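Local coordinates for protein MATE family efflux transporter (Vibrio cholerae, PDB 6IDP) that probably exports drugs across the membrane as a multidrug efflux transporter of the MATE family, with conformational changes that depend on protons, at residues S8-Q13 and I303-Q308. Numbering follows the deposited sequence.
Sequences SSLAKQ and ITHIRQ. With OLC ((2R)-2,3-dihydroxypropyl (9Z)-octadec-9-enoate), chain H; OLC ((2R)-2,3-dihydroxypropyl (9Z)-octadec-9-enoate), chain P.
Q308 OE1 is the polar atom nearest segment 8-13, and it meets a methyl group, L10 CD1, at 3.6 Å. The same amide oxygen lies at the edge of the H305 ring, in its plane. L10 carries the whole first side of this contact. Its CG stands beside the backbone N (chi1 -74°), and the extended chi2 of 173° pushes CD1 out to the facing helix. There CD1 fits between two side chains one turn apart. L10 CD1 lies 3.8 Å from Q308 CB and 4.1 Å from H305 CD2, and approaches the imidazole obliquely. The side chains of L10 and Q308 cross at about a right angle. L10 CD1 also lies 3.9 Å from H305 O. No hydrogen bond joins the two segments, so the contact is a small van der Waals one. A weak hydrogen bond links H305 ND1 and E302 OE1. Lipid lies beyond both segments. One monoolein chain passes A11 and K12. Another bends round the R307 guanidinium, with C13 over one face, 3.4 Å from R307 CZ, and C8 at the edge. At the periphery of this all-helical MATE transporter, the contact joins the start of helix 5-39 to the first turns of helix 303-330, distant in sequence. L10 and A11 also touch I312 further along that helix, while H305 and I306 pack on M297 of helix 281-299.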
loop_
_atom_site.group_PDB
_atom_site.type_symbol
_atom_site.label_atom_id
_atom_site.label_comp_id
_atom_site.label_asym_id
_atom_site.label_seq_id
_atom_site.Cartn_x
_atom_site.Cartn_y
_atom_site.Cartn_z
ATOM N N SER A 8 11.174 -10.680 -24.029
ATOM C CA SER A 8 12.413 -10.313 -23.357
ATOM C C SER A 8 12.463 -8.814 -23.087
ATOM O O SER A 8 12.955 -8.375 -22.048
ATOM C CB SER A 8 13.620 -10.742 -24.194
ATOM O OG SER A 8 14.826 -10.244 -23.643
ATOM N N SER A 9 11.946 -8.031 -24.028
ATOM C CA SER A 9 11.934 -6.580 -23.893
ATOM C C SER A 9 10.931 -6.125 -22.839
ATOM O O SER A 9 11.204 -5.204 -22.074
ATOM C CB SER A 9 11.617 -5.918 -25.236
ATOM O OG SER A 9 11.484 -4.517 -25.088
ATOM N N LEU A 10 9.770 -6.773 -22.808
ATOM C CA LEU A 10 8.739 -6.452 -21.826
ATOM C C LEU A 10 9.204 -6.801 -20.414
ATOM O O LEU A 10 8.937 -6.067 -19.464
ATOM C CB LEU A 10 7.437 -7.185 -22.155
ATOM C CG LEU A 10 6.651 -6.634 -23.346
ATOM C CD1 LEU A 10 5.480 -7.538 -23.694
ATOM C CD2 LEU A 10 6.169 -5.223 -23.043
ATOM N N ALA A 11 9.909 -7.921 -20.289
ATOM C CA ALA A 11 10.429 -8.363 -19.001
ATOM C C ALA A 11 11.469 -7.386 -18.465
ATOM O O ALA A 11 11.473 -7.063 -17.276
ATOM C CB ALA A 11 11.022 -9.761 -19.119
ATOM N N LYS A 12 12.349 -6.917 -19.346
ATOM C CA LYS A 12 13.372 -5.948 -18.959
ATOM C C LYS A 12 12.769 -4.592 -18.606
ATOM O O LYS A 12 13.262 -3.901 -17.715
ATOM C CB LYS A 12 14.407 -5.787 -20.074
ATOM C CG LYS A 12 15.378 -6.948 -20.189
ATOM C CD LYS A 12 16.422 -6.690 -21.262
ATOM C CE LYS A 12 17.497 -7.765 -21.255
ATOM N NZ LYS A 12 16.931 -9.122 -21.491
ATOM N N GLN A 13 11.706 -4.211 -19.305
ATOM C CA GLN A 13 11.034 -2.947 -19.022
ATOM C C GLN A 13 10.382 -3.000 -17.643
ATOM O O GLN A 13 10.475 -2.049 -16.868
ATOM C CB GLN A 13 9.990 -2.625 -20.099
ATOM C CG GLN A 13 10.574 -2.233 -21.452
ATOM C CD GLN A 13 9.514 -2.102 -22.536
ATOM O OE1 GLN A 13 8.336 -1.894 -22.248
ATOM N NE2 GLN A 13 9.932 -2.229 -23.789
ATOM N N ILE A 303 -2.772 -4.329 -27.004
ATOM C CA ILE A 303 -3.479 -5.340 -26.221
ATOM C C ILE A 303 -2.697 -6.651 -26.090
ATOM O O ILE A 303 -2.742 -7.299 -25.042
ATOM C CB ILE A 303 -4.874 -5.628 -26.823
ATOM C CG1 ILE A 303 -5.644 -4.317 -27.026
ATOM C CG2 ILE A 303 -5.665 -6.577 -25.929
ATOM C CD1 ILE A 303 -5.722 -3.449 -25.776
ATOM N N THR A 304 -1.979 -7.039 -27.142
ATOM C CA THR A 304 -1.129 -8.226 -27.080
ATOM C C THR A 304 -0.086 -8.080 -25.978
ATOM O O THR A 304 0.123 -8.996 -25.178
ATOM C CB THR A 304 -0.401 -8.488 -28.409
ATOM O OG1 THR A 304 -1.359 -8.701 -29.451
ATOM C CG2 THR A 304 0.498 -9.718 -28.294
ATOM N N HIS A 305 0.555 -6.916 -25.944
ATOM C CA HIS A 305 1.595 -6.630 -24.967
ATOM C C HIS A 305 1.059 -6.606 -23.538
ATOM O O HIS A 305 1.768 -6.978 -22.605
ATOM C CB HIS A 305 2.275 -5.300 -25.294
ATOM C CG HIS A 305 3.115 -5.342 -26.530
ATOM N ND1 HIS A 305 3.480 -4.206 -27.222
ATOM C CD2 HIS A 305 3.669 -6.382 -27.199
ATOM C CE1 HIS A 305 4.217 -4.544 -28.263
ATOM N NE2 HIS A 305 4.347 -5.859 -28.273
ATOM N N ILE A 306 -0.185 -6.166 -23.368
ATOM C CA ILE A 306 -0.820 -6.193 -22.056
ATOM C C ILE A 306 -0.893 -7.629 -21.540
ATOM O O ILE A 306 -0.436 -7.924 -20.435
ATOM C CB ILE A 306 -2.241 -5.585 -22.080
ATOM C CG1 ILE A 306 -2.176 -4.067 -22.244
ATOM C CG2 ILE A 306 -2.992 -5.932 -20.801
ATOM C CD1 ILE A 306 -3.536 -3.392 -22.302
ATOM N N ARG A 307 -1.450 -8.521 -22.354
ATOM C CA ARG A 307 -1.583 -9.921 -21.973
ATOM C C ARG A 307 -0.221 -10.557 -21.701
ATOM O O ARG A 307 -0.056 -11.280 -20.716
ATOM C CB ARG A 307 -2.334 -10.699 -23.056
ATOM C CG ARG A 307 -3.801 -10.320 -23.160
ATOM C CD ARG A 307 -4.691 -11.544 -23.075
ATOM N NE ARG A 307 -4.765 -12.243 -24.350
ATOM C CZ ARG A 307 -5.085 -13.525 -24.481
ATOM N NH1 ARG A 307 -5.352 -14.259 -23.411
ATOM N NH2 ARG A 307 -5.132 -14.075 -25.686
ATOM N N GLN A 308 0.756 -10.267 -22.555
ATOM C CA GLN A 308 2.108 -10.789 -22.375
ATOM C C GLN A 308 2.753 -10.292 -21.072
ATOM O O GLN A 308 3.286 -11.084 -20.298
ATOM C CB GLN A 308 2.987 -10.423 -23.578
ATOM C CG GLN A 308 2.558 -11.102 -24.874
ATOM C CD GLN A 308 3.500 -10.835 -26.037
ATOM O OE1 GLN A 308 4.048 -9.740 -26.177
ATOM N NE2 GLN A 308 3.682 -11.839 -26.885
HETATM C C18 OLC H . -9.469 -16.170 -21.930
HETATM C C10 OLC H . -6.213 -10.243 -27.268
HETATM C C9 OLC H . -4.911 -10.292 -27.628
HETATM C C17 OLC H . -9.295 -14.717 -21.534
HETATM C C11 OLC H . -7.013 -11.509 -27.053
HETATM C C8 OLC H . -4.197 -11.612 -27.826
HETATM C C16 OLC H . -8.724 -13.911 -22.687
HETATM C C12 OLC H . -8.222 -11.230 -26.183
HETATM C C7 OLC H . -2.784 -11.516 -27.288
HETATM C C15 OLC H . -9.836 -13.459 -23.613
HETATM C C13 OLC H . -8.215 -12.182 -25.003
HETATM C C6 OLC H . -2.288 -12.891 -26.889
HETATM C C14 OLC H . -9.515 -12.107 -24.228
HETATM C C5 OLC H . -1.212 -12.762 -25.832
HETATM C C4 OLC H . -1.077 -14.063 -25.070
HETATM C C18 OLC P . 12.750 -6.192 -8.640
HETATM C C10 OLC P . 12.099 -10.615 -14.521
HETATM C C9 OLC P . 13.137 -11.016 -15.289
HETATM C C17 OLC P . 12.337 -7.634 -8.843
HETATM C C11 OLC P . 11.419 -9.285 -14.771
HETATM C C8 OLC P . 13.646 -10.149 -16.423
HETATM C C16 OLC P . 12.103 -7.896 -10.317
HETATM C C12 OLC P . 10.116 -9.206 -14.003
HETATM C C7 OLC P . 15.062 -10.550 -16.782
HETATM C C15 OLC P . 10.741 -7.377 -10.718
HETATM C C13 OLC P . 10.384 -9.022 -12.525
HETATM C C6 OLC P . 15.072 -11.357 -18.063
HETATM C C14 OLC P . 10.558 -7.554 -12.209
HETATM C C5 OLC P . 14.844 -10.443 -19.246
#